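Local coordinates for AtxE2 (Asticcacaulis excentricus, PDB 5TXE), which hydrolyses the isopeptide bond of the threaded lasso peptides Astexin-2 and Astexin-3, opening them on binding and releasing them as linear peptides, at residues R75-V80 / W641-R646; N82-R87 / G106-W111; R272-N277 / Y476-S481. The protein carries 1 engineered substitution. All coordinates share one frame; numbering follows the deposited sequence.

Interactions 1 and 3 join the β-propeller to the α/β-hydrolase domain, whereas interaction 2 stays within the propeller, between a strand and a loop. Interaction 1, buried, sets strand 69-78 on the start of helix 643-662 through small apolar groups, no hydrogen bond crossing it. Interaction 2, partly buried, joins the neighbouring strand 83-92 to the loop after strand 100-104 with aromatic rings and two bridging waters. These two touch: N82 OD1 probably takes a hydrogen bond from A644 N, 2.8 Å away. Interaction 3, a surface contact with a salt bridge, lies across the chain's centre, about 43 Å from interaction 1 between centres.

Interaction 1 of 3, residues R75-V80 / W641-R646; sequences RQADPV and WQPAHR
At the seam between the two domains of this prolyl oligopeptidase-family enzyme, the end of propeller strand 69-78 rests on the first turn of hydrolase helix 643-662. The contact is carried by P643, whose ring lies against the end of the strand. Its CG approaches the methyl of A77, with A77 CB and P643 CG 3.7 Å apart, while P643 CB lies 3.7 Å from D78 O. One residue further along, the two backbones come closest, P79 CA and A644 CA being 4.2 Å apart. Here P79 CB sits 3.8 Å from P643 O, and the methyl of A644 reaches the carbonyl of P79, A644 CB lying 3.5 Å from P79 O. No hydrogen bond crosses, so the fit depends on the shapes of small, compact groups. Q642 is the N-cap, and P643, in the first turn, does without an N-H where none is needed for the helix's own bonding; R646 N closes the turn on Q642 O. D78 turns its side chain away from the helix. Its OD1 accepts the backbone N-H of V80 at 2.9 Å between V80 N and D78 OD1, an Asx turn in which the donor comes from above the carboxylate plane, 39° out of it. N82 binds the helix start twice, through A644 N and Q642 OE1, and R646 is held by carbonyls of G449, D450 and K640. N84 of strand 83-92 covers A77 and P643, and V44 of helix 40-44 packs on P79 and R646.

Interaction 2 of 3, residues N82-R87 / G106-W111; sequences NLNVFR and GEYLFW
F86 points from strand 83-92 of the propeller's antiparallel sheet into the loop that leaves strand 100-104, and its ring lies against G106, E107 and Y108. With CG anti to its own carbonyl carbon (chi1 -65°), the side chain runs from CB toward the loop. CD2 meets the backbone first: G106 O lies at the ring edge, near the ring plane, 3.6 Å from F86 CD2. CE2 goes further along the loop, 3.7 Å from Y108 CA. The tip, CZ, ends 4.0 Å from Y108 CD2, the two side chains crossing obliquely. An alanine here would remove all these ring contacts and would probably leave the loop less firmly seated on the strand. Y108, with CG anti to its backbone N, lies side by side with N84, both pointing the same way; N84 ND2 comes within 3.5 Å of Y108 CD2, and amide and ring planes are 41° apart. Both polar ends have partners elsewhere: N84 OD1 accepts from R75 NH1, and Y108 OH is hydrogen-bonded to G125 O. The Y108 side chain is about 11 Å from that of H638, inferred to belong to the charge relay system, and W111, further along the loop, packs on the bound peptide. At the strand's start, N82 and L83 both face D78 in a G1 β bulge. G106 has phi 112°, where a side chain would strike the preceding carbonyl O. Its own O, 2.8 Å from each of two waters, accepts from both: one also donates to N84 O, and the other accepts from F86 N.

Interaction 3 of 3, residues R272-N277 / Y476-S481; sequences RTDPQN and YQRFTS
D274 holds CG anti to its backbone N (chi1 -177°), and R478 likewise starts anti before its chain bends at chi3 (138°), so that the carboxylate and the guanidinium meet where the two side chains cross at about a right angle. One carboxylate oxygen does the work: D274 OD2 lies 2.6 Å from R478 NH1, a salt bridge, whereas D274 OD1 is 3.3 Å from the same nitrogen. The acid comes to the guanidinium at its edge, and the two planes are only 12° apart. The other terminal nitrogen, NH2, has an apolar neighbour near the guanidinium plane, Q276 CB at 3.5 Å from R478 NH2. N277 crosses the arginine obliquely, with its amide against the aliphatic part: N277 ND2 and R478 CG are 3.7 Å apart. Its OD1 is taken up within its own loop by N279 N. The loop belongs to a propeller hairpin between strands 266-271 and 283-288, and D274 to N277 form a type I β turn in it, closed by a weak hydrogen bond from N277 N to D274 O. Facing it is the hydrolase-side loop that runs into helix 482-490, so the salt bridge spans the two domains at the surface. Backbones also approach: N277 CA makes a CA-H...O contact of 3.5 Å with F479 O. F479 turns its side chain away from the turn to pack on Q485 and A488 of helix 482-490. S481, the N-cap of that helix, hydrogen-bonds through its OG to I483 N.

Interaction 1 of 3, residues R75-V80 / W641-R646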
loop_
_atom_site.group_PDB
_atom_site.type_symbol
_atom_site.label_atom_id
_atom_site.label_comp_id
_atom_site.label_asym_id
_atom_site.label_seq_id
_atom_site.Cartn_x
_atom_site.Cartn_y
_atom_site.Cartn_z
ATOM N N ARG A 75 13.293 4.291 -7.187
ATOM C CA ARG A 75 12.746 3.474 -8.239
ATOM C C ARG A 75 12.098 4.419 -9.213
ATOM O O ARG A 75 11.333 5.324 -8.837
ATOM C CB ARG A 75 11.649 2.556 -7.691
ATOM C CG ARG A 75 10.949 1.756 -8.772
ATOM C CD ARG A 75 9.880 0.826 -8.198
ATOM N NE ARG A 75 8.777 1.542 -7.580
ATOM C CZ ARG A 75 7.838 2.209 -8.232
ATOM N NH1 ARG A 75 7.796 2.257 -9.556
ATOM N NH2 ARG A 75 6.903 2.831 -7.539
ATOM N N GLN A 76 12.388 4.194 -10.473
ATOM C CA GLN A 76 11.757 4.961 -11.501
ATOM C C GLN A 76 11.313 4.115 -12.701
ATOM O O GLN A 76 12.077 3.386 -13.316
ATOM C CB GLN A 76 12.666 6.069 -11.968
ATOM C CG GLN A 76 11.893 7.060 -12.853
ATOM C CD GLN A 76 12.553 8.397 -12.960
ATOM O OE1 GLN A 76 13.526 8.715 -12.255
ATOM N NE2 GLN A 76 12.042 9.189 -13.845
ATOM N N ALA A 77 10.058 4.279 -13.056
ATOM C CA ALA A 77 9.424 3.399 -14.038
ATOM C C ALA A 77 9.567 3.959 -15.434
ATOM O O ALA A 77 9.403 5.170 -15.651
ATOM C CB ALA A 77 7.938 3.235 -13.684
ATOM N N ASP A 78 9.787 3.060 -16.387
ATOM C CA ASP A 78 9.914 3.441 -17.788
ATOM C C ASP A 78 8.981 2.571 -18.589
ATOM O O ASP A 78 9.239 1.384 -18.745
ATOM C CB ASP A 78 11.350 3.250 -18.278
ATOM C CG ASP A 78 11.521 3.641 -19.778
ATOM O OD1 ASP A 78 10.528 3.946 -20.495
ATOM O OD2 ASP A 78 12.678 3.667 -20.247
ATOM N N PRO A 79 7.900 3.154 -19.114
ATOM C CA PRO A 79 6.861 2.388 -19.790
ATOM C C PRO A 79 7.210 2.011 -21.227
ATOM O O PRO A 79 6.598 1.111 -21.775
ATOM C CB PRO A 79 5.649 3.304 -19.731
ATOM C CG PRO A 79 6.220 4.665 -19.657
ATOM C CD PRO A 79 7.529 4.560 -18.939
ATOM N N VAL A 80 8.269 2.604 -21.779
ATOM C CA VAL A 80 8.697 2.251 -23.131
ATOM C C VAL A 80 9.509 0.989 -23.078
ATOM O O VAL A 80 9.268 0.057 -23.850
ATOM C CB VAL A 80 9.471 3.400 -23.784
ATOM C CG1 VAL A 80 10.032 2.992 -25.155
ATOM C CG2 VAL A 80 8.545 4.604 -23.965
ATOM N N TRP A 641 2.700 -4.288 -11.516
ATOM C CA TRP A 641 4.088 -3.903 -11.309
ATOM C C TRP A 641 4.771 -3.453 -12.598
ATOM O O TRP A 641 5.800 -2.753 -12.543
ATOM C CB TRP A 641 4.833 -5.076 -10.660
ATOM C CG TRP A 641 5.005 -6.265 -11.504
ATOM C CD1 TRP A 641 4.097 -7.235 -11.716
ATOM C CD2 TRP A 641 6.224 -6.681 -12.210
ATOM N NE1 TRP A 641 4.644 -8.217 -12.555
ATOM C CE2 TRP A 641 5.936 -7.879 -12.866
ATOM C CE3 TRP A 641 7.500 -6.133 -12.354
ATOM C CZ2 TRP A 641 6.882 -8.562 -13.645
ATOM C CZ3 TRP A 641 8.439 -6.801 -13.140
ATOM C CH2 TRP A 641 8.121 -8.017 -13.764
ATOM N N GLN A 642 4.232 -3.825 -13.776
ATOM C CA GLN A 642 4.935 -3.534 -15.031
ATOM C C GLN A 642 4.535 -2.161 -15.559
ATOM O O GLN A 642 3.359 -1.866 -15.720
ATOM C CB GLN A 642 4.689 -4.604 -16.097
ATOM C CG GLN A 642 5.067 -6.016 -15.666
ATOM C CD GLN A 642 4.945 -7.024 -16.799
ATOM O OE1 GLN A 642 5.301 -6.755 -17.920
ATOM N NE2 GLN A 642 4.412 -8.161 -16.498
ATOM N N PRO A 643 5.520 -1.277 -15.747
ATOM C CA PRO A 643 5.197 0.100 -16.100
ATOM C C PRO A 643 4.352 0.266 -17.356
ATOM O O PRO A 643 3.484 1.158 -17.380
ATOM C CB PRO A 643 6.560 0.730 -16.300
ATOM C CG PRO A 643 7.455 -0.064 -15.377
ATOM C CD PRO A 643 6.961 -1.464 -15.525
ATOM N N ALA A 644 4.586 -0.549 -18.395
ATOM C CA ALA A 644 3.780 -0.419 -19.614
ATOM C C ALA A 644 2.337 -0.748 -19.307
ATOM O O ALA A 644 1.409 -0.128 -19.817
ATOM C CB ALA A 644 4.303 -1.324 -20.715
ATOM N N HIS A 645 2.161 -1.728 -18.442
ATOM C CA HIS A 645 0.807 -2.098 -18.076
ATOM C C HIS A 645 0.101 -0.971 -17.341
ATOM O O HIS A 645 -1.093 -0.709 -17.579
ATOM C CB HIS A 645 0.798 -3.316 -17.196
ATOM C CG HIS A 645 1.190 -4.562 -17.884
ATOM N ND1 HIS A 645 1.457 -5.728 -17.203
ATOM C CD2 HIS A 645 1.324 -4.848 -19.196
ATOM C CE1 HIS A 645 1.756 -6.674 -18.071
ATOM N NE2 HIS A 645 1.742 -6.147 -19.283
ATOM N N ARG A 646 0.795 -0.383 -16.378
ATOM C CA ARG A 646 0.191 0.697 -15.585
ATOM C C ARG A 646 -0.198 1.830 -16.472
ATOM O O ARG A 646 -1.291 2.363 -16.356
ATOM C CB ARG A 646 1.150 1.165 -14.514
ATOM C CG ARG A 646 0.718 2.439 -13.742
ATOM C CD ARG A 646 1.437 2.572 -12.387
ATOM N NE ARG A 646 0.823 1.670 -11.408
ATOM C CZ ARG A 646 1.333 0.520 -10.982
ATOM N NH1 ARG A 646 2.570 0.099 -11.333
ATOM N NH2 ARG A 646 0.593 -0.226 -10.179
#

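Interaction 2 of 3, residues N82-R87 / G106-W111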
loop_
_atom_site.group_PDB
_atom_site.type_symbol
_atom_site.label_atom_id
_atom_site.label_comp_id
_atom_site.label_asym_id
_atom_site.label_seq_id
_atom_site.Cartn_x
_atom_site.Cartn_y
_atom_site.Cartn_z
ATOM N N ASN A 82 9.449 -0.807 -20.465
ATOM C CA ASN A 82 8.631 -1.667 -19.582
ATOM C C ASN A 82 9.435 -2.255 -18.448
ATOM O O ASN A 82 9.340 -3.413 -18.129
ATOM C CB ASN A 82 7.860 -2.769 -20.324
ATOM C CG ASN A 82 6.828 -3.435 -19.415
ATOM O OD1 ASN A 82 6.260 -2.779 -18.541
ATOM N ND2 ASN A 82 6.612 -4.742 -19.576
ATOM N N LEU A 83 10.234 -1.401 -17.842
ATOM C CA LEU A 83 11.129 -1.759 -16.748
ATOM C C LEU A 83 11.247 -0.644 -15.753
ATOM O O LEU A 83 11.308 0.531 -16.123
ATOM C CB LEU A 83 12.539 -2.028 -17.279
ATOM C CG LEU A 83 12.793 -3.368 -17.980
ATOM C CD1 LEU A 83 14.213 -3.378 -18.613
ATOM C CD2 LEU A 83 12.630 -4.582 -17.078
ATOM N N ASN A 84 11.194 -1.016 -14.485
ATOM C CA ASN A 84 11.672 -0.170 -13.421
ATOM C C ASN A 84 13.182 -0.138 -13.381
ATOM O O ASN A 84 13.845 -1.136 -13.628
ATOM C CB ASN A 84 11.155 -0.687 -12.092
ATOM C CG ASN A 84 9.680 -0.333 -11.880
ATOM O OD1 ASN A 84 9.356 0.800 -11.562
ATOM N ND2 ASN A 84 8.806 -1.283 -12.096
ATOM N N VAL A 85 13.705 1.035 -13.103
ATOM C CA VAL A 85 15.125 1.230 -12.888
ATOM C C VAL A 85 15.341 1.580 -11.404
ATOM O O VAL A 85 14.733 2.527 -10.914
ATOM C CB VAL A 85 15.635 2.420 -13.735
ATOM C CG1 VAL A 85 17.128 2.622 -13.503
ATOM C CG2 VAL A 85 15.380 2.109 -15.209
ATOM N N PHE A 86 16.148 0.787 -10.729
ATOM C CA PHE A 86 16.447 1.020 -9.324
ATOM C C PHE A 86 17.855 1.601 -9.128
ATOM O O PHE A 86 18.773 1.217 -9.812
ATOM C CB PHE A 86 16.328 -0.281 -8.544
ATOM C CG PHE A 86 14.943 -0.834 -8.509
ATOM C CD1 PHE A 86 14.055 -0.397 -7.548
ATOM C CD2 PHE A 86 14.524 -1.763 -9.435
ATOM C CE1 PHE A 86 12.778 -0.887 -7.488
ATOM C CE2 PHE A 86 13.242 -2.263 -9.375
ATOM C CZ PHE A 86 12.374 -1.814 -8.401
ATOM N N ARG A 87 17.998 2.512 -8.164
ATOM C CA ARG A 87 19.310 3.127 -7.805
ATOM C C ARG A 87 19.416 3.134 -6.278
ATOM O O ARG A 87 18.448 3.518 -5.597
ATOM C CB ARG A 87 19.429 4.611 -8.180
ATOM C CG ARG A 87 18.887 5.071 -9.466
ATOM C CD ARG A 87 19.186 6.533 -9.696
ATOM N NE ARG A 87 18.029 7.415 -9.582
ATOM C CZ ARG A 87 18.039 8.541 -8.891
ATOM N NH1 ARG A 87 19.120 8.917 -8.191
ATOM N NH2 ARG A 87 16.973 9.314 -8.877
ATOM N N GLY A 106 19.069 -3.973 -10.965
ATOM C CA GLY A 106 18.275 -4.927 -10.255
ATOM C C GLY A 106 16.861 -5.024 -10.829
ATOM O O GLY A 106 16.387 -4.115 -11.513
ATOM N N GLU A 107 16.228 -6.151 -10.502
ATOM C CA GLU A 107 14.870 -6.451 -10.876
ATOM C C GLU A 107 13.891 -6.052 -9.757
ATOM O O GLU A 107 14.273 -5.950 -8.582
ATOM C CB GLU A 107 14.735 -7.938 -11.116
ATOM C CG GLU A 107 15.354 -8.447 -12.404
ATOM C CD GLU A 107 15.339 -9.980 -12.518
ATOM O OE1 GLU A 107 15.218 -10.710 -11.529
ATOM O OE2 GLU A 107 15.491 -10.508 -13.632
ATOM N N TYR A 108 12.615 -5.911 -10.122
ATOM C CA TYR A 108 11.562 -5.586 -9.182
ATOM C C TYR A 108 11.417 -6.757 -8.257
ATOM O O TYR A 108 11.074 -7.828 -8.669
ATOM C CB TYR A 108 10.277 -5.277 -9.926
ATOM C CG TYR A 108 9.125 -4.702 -9.152
ATOM C CD1 TYR A 108 8.316 -5.523 -8.388
ATOM C CD2 TYR A 108 8.767 -3.387 -9.289
ATOM C CE1 TYR A 108 7.208 -5.040 -7.745
ATOM C CE2 TYR A 108 7.642 -2.866 -8.622
ATOM C CZ TYR A 108 6.870 -3.687 -7.845
ATOM O OH TYR A 108 5.748 -3.246 -7.147
ATOM N N LEU A 109 11.728 -6.519 -6.987
ATOM C CA LEU A 109 11.759 -7.546 -5.957
ATOM C C LEU A 109 10.446 -7.516 -5.161
ATOM O O LEU A 109 10.140 -6.552 -4.458
ATOM C CB LEU A 109 12.965 -7.324 -5.053
ATOM C CG LEU A 109 13.481 -8.490 -4.238
ATOM C CD1 LEU A 109 14.710 -8.081 -3.457
ATOM C CD2 LEU A 109 12.456 -9.044 -3.270
ATOM N N PHE A 110 9.653 -8.564 -5.295
ATOM C CA PHE A 110 8.344 -8.560 -4.691
ATOM C C PHE A 110 8.416 -8.694 -3.161
ATOM O O PHE A 110 9.192 -9.474 -2.646
ATOM C CB PHE A 110 7.497 -9.695 -5.243
ATOM C CG PHE A 110 7.069 -9.477 -6.657
ATOM C CD1 PHE A 110 6.246 -8.425 -6.996
ATOM C CD2 PHE A 110 7.501 -10.344 -7.671
ATOM C CE1 PHE A 110 5.861 -8.183 -8.317
ATOM C CE2 PHE A 110 7.127 -10.122 -8.991
ATOM C CZ PHE A 110 6.312 -9.025 -9.303
ATOM N N TRP A 111 7.539 -7.988 -2.473
ATOM C CA TRP A 111 7.343 -8.209 -1.057
ATOM C C TRP A 111 6.515 -9.454 -0.889
ATOM O O TRP A 111 5.395 -9.499 -1.368
ATOM C CB TRP A 111 6.589 -6.999 -0.486
ATOM C CG TRP A 111 6.483 -6.931 1.019
ATOM C CD1 TRP A 111 6.873 -7.877 1.935
ATOM C CD2 TRP A 111 5.928 -5.844 1.774
ATOM N NE1 TRP A 111 6.581 -7.433 3.205
ATOM C CE2 TRP A 111 6.003 -6.194 3.126
ATOM C CE3 TRP A 111 5.367 -4.604 1.426
ATOM C CZ2 TRP A 111 5.616 -5.316 4.142
ATOM C CZ3 TRP A 111 4.931 -3.760 2.428
ATOM C CH2 TRP A 111 5.063 -4.123 3.774
HETATM O O HOH W 1 14.193 -3.746 -13.204
HETATM O O HOH W 2 17.066 -1.434 -12.118
#

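Interaction 3 of 3, residues R272-N277 / Y476-S481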
loop_
_atom_site.group_PDB
_atom_site.type_symbol
_atom_site.label_atom_id
_atom_site.label_comp_id
_atom_site.label_asym_id
_atom_site.label_seq_id
_atom_site.Cartn_x
_atom_site.Cartn_y
_atom_site.Cartn_z
ATOM N N ARG A 272 -2.793 0.032 26.557
ATOM C CA ARG A 272 -4.216 0.330 26.773
ATOM C C ARG A 272 -4.637 0.043 28.228
ATOM O O ARG A 272 -4.048 -0.819 28.875
ATOM C CB ARG A 272 -5.041 -0.538 25.852
ATOM C CG ARG A 272 -4.439 -0.727 24.487
ATOM C CD ARG A 272 -5.192 -1.786 23.703
ATOM N NE ARG A 272 -5.389 -1.304 22.328
ATOM C CZ ARG A 272 -4.468 -1.327 21.352
ATOM N NH1 ARG A 272 -3.255 -1.840 21.554
ATOM N NH2 ARG A 272 -4.767 -0.819 20.159
ATOM N N THR A 273 -5.652 0.745 28.741
ATOM C CA THR A 273 -6.247 0.397 30.058
ATOM C C THR A 273 -6.869 -0.992 30.030
ATOM O O THR A 273 -6.957 -1.641 31.054
ATOM C CB THR A 273 -7.337 1.385 30.509
ATOM O OG1 THR A 273 -6.893 2.719 30.269
ATOM C CG2 THR A 273 -7.636 1.226 32.018
ATOM N N ASP A 274 -7.290 -1.433 28.847
ATOM C CA ASP A 274 -7.852 -2.754 28.645
ATOM C C ASP A 274 -7.042 -3.464 27.551
ATOM O O ASP A 274 -7.390 -3.378 26.384
ATOM C CB ASP A 274 -9.317 -2.582 28.242
ATOM C CG ASP A 274 -10.041 -3.894 28.069
ATOM O OD1 ASP A 274 -9.418 -4.990 28.140
ATOM O OD2 ASP A 274 -11.264 -3.810 27.853
ATOM N N PRO A 275 -5.964 -4.184 27.912
ATOM C CA PRO A 275 -5.057 -4.604 26.827
ATOM C C PRO A 275 -5.686 -5.495 25.769
ATOM O O PRO A 275 -5.205 -5.472 24.634
ATOM C CB PRO A 275 -3.920 -5.354 27.547
ATOM C CG PRO A 275 -4.099 -5.073 29.006
ATOM C CD PRO A 275 -5.560 -4.748 29.212
ATOM N N GLN A 276 -6.762 -6.219 26.122
ATOM C CA GLN A 276 -7.468 -7.100 25.174
ATOM C C GLN A 276 -8.205 -6.327 24.099
ATOM O O GLN A 276 -8.162 -6.736 22.950
ATOM C CB GLN A 276 -8.506 -8.001 25.846
ATOM C CG GLN A 276 -7.925 -9.273 26.394
ATOM C CD GLN A 276 -7.068 -8.987 27.599
ATOM O OE1 GLN A 276 -7.463 -8.211 28.475
ATOM N NE2 GLN A 276 -5.874 -9.568 27.635
ATOM N N ASN A 277 -8.894 -5.243 24.485
ATOM C CA ASN A 277 -9.696 -4.434 23.559
ATOM C C ASN A 277 -8.826 -3.688 22.561
ATOM O O ASN A 277 -8.238 -2.672 22.871
ATOM C CB ASN A 277 -10.578 -3.432 24.299
ATOM C CG ASN A 277 -11.437 -2.611 23.362
ATOM O OD1 ASN A 277 -11.412 -2.780 22.133
ATOM N ND2 ASN A 277 -12.223 -1.739 23.930
ATOM N N TYR A 476 -15.328 1.263 16.731
ATOM C CA TYR A 476 -15.672 1.999 17.957
ATOM C C TYR A 476 -16.205 1.123 19.121
ATOM O O TYR A 476 -16.600 1.660 20.162
ATOM C CB TYR A 476 -16.717 3.097 17.639
ATOM C CG TYR A 476 -16.125 4.231 16.841
ATOM C CD1 TYR A 476 -15.318 5.167 17.461
ATOM C CD2 TYR A 476 -16.333 4.342 15.470
ATOM C CE1 TYR A 476 -14.745 6.190 16.754
ATOM C CE2 TYR A 476 -15.776 5.373 14.751
ATOM C CZ TYR A 476 -14.974 6.290 15.402
ATOM O OH TYR A 476 -14.383 7.324 14.728
ATOM N N GLN A 477 -16.207 -0.204 18.959
ATOM C CA GLN A 477 -16.774 -1.118 19.949
ATOM C C GLN A 477 -15.675 -2.053 20.449
ATOM O O GLN A 477 -14.579 -2.106 19.874
ATOM C CB GLN A 477 -17.933 -1.917 19.317
ATOM C CG GLN A 477 -19.126 -1.054 18.878
ATOM C CD GLN A 477 -20.021 -1.654 17.764
ATOM O OE1 GLN A 477 -19.744 -2.714 17.187
ATOM N NE2 GLN A 477 -21.108 -0.951 17.460
ATOM N N ARG A 478 -15.974 -2.811 21.503
ATOM C CA ARG A 478 -15.006 -3.737 22.108
ATOM C C ARG A 478 -14.824 -4.982 21.252
ATOM O O ARG A 478 -15.808 -5.638 20.926
ATOM C CB ARG A 478 -15.473 -4.185 23.509
ATOM C CG ARG A 478 -14.350 -4.786 24.379
ATOM C CD ARG A 478 -14.831 -5.742 25.483
ATOM N NE ARG A 478 -13.966 -6.926 25.581
ATOM C CZ ARG A 478 -12.706 -6.930 26.022
ATOM N NH1 ARG A 478 -12.117 -5.813 26.429
ATOM N NH2 ARG A 478 -12.031 -8.071 26.053
ATOM N N PHE A 479 -13.579 -5.296 20.901
ATOM C CA PHE A 479 -13.244 -6.539 20.196
ATOM C C PHE A 479 -11.884 -7.028 20.628
ATOM O O PHE A 479 -10.989 -6.214 20.826
ATOM C CB PHE A 479 -13.256 -6.333 18.660
ATOM C CG PHE A 479 -14.639 -6.258 18.087
ATOM C CD1 PHE A 479 -15.399 -7.428 17.955
ATOM C CD2 PHE A 479 -15.216 -5.045 17.765
ATOM C CE1 PHE A 479 -16.693 -7.374 17.485
ATOM C CE2 PHE A 479 -16.513 -4.984 17.269
ATOM C CZ PHE A 479 -17.259 -6.149 17.151
ATOM N N THR A 480 -11.726 -8.345 20.772
ATOM C CA THR A 480 -10.461 -8.920 21.239
ATOM C C THR A 480 -9.590 -9.373 20.080
ATOM O O THR A 480 -8.433 -9.751 20.295
ATOM C CB THR A 480 -10.688 -10.115 22.198
ATOM O OG1 THR A 480 -11.222 -11.233 21.482
ATOM C CG2 THR A 480 -11.659 -9.731 23.324
ATOM N N SER A 481 -10.142 -9.326 18.860
ATOM C CA SER A 481 -9.421 -9.783 17.671
ATOM C C SER A 481 -9.823 -8.996 16.434
ATOM O O SER A 481 -10.992 -8.689 16.263
ATOM C CB SER A 481 -9.749 -11.249 17.439
ATOM O OG SER A 481 -9.281 -11.687 16.184
#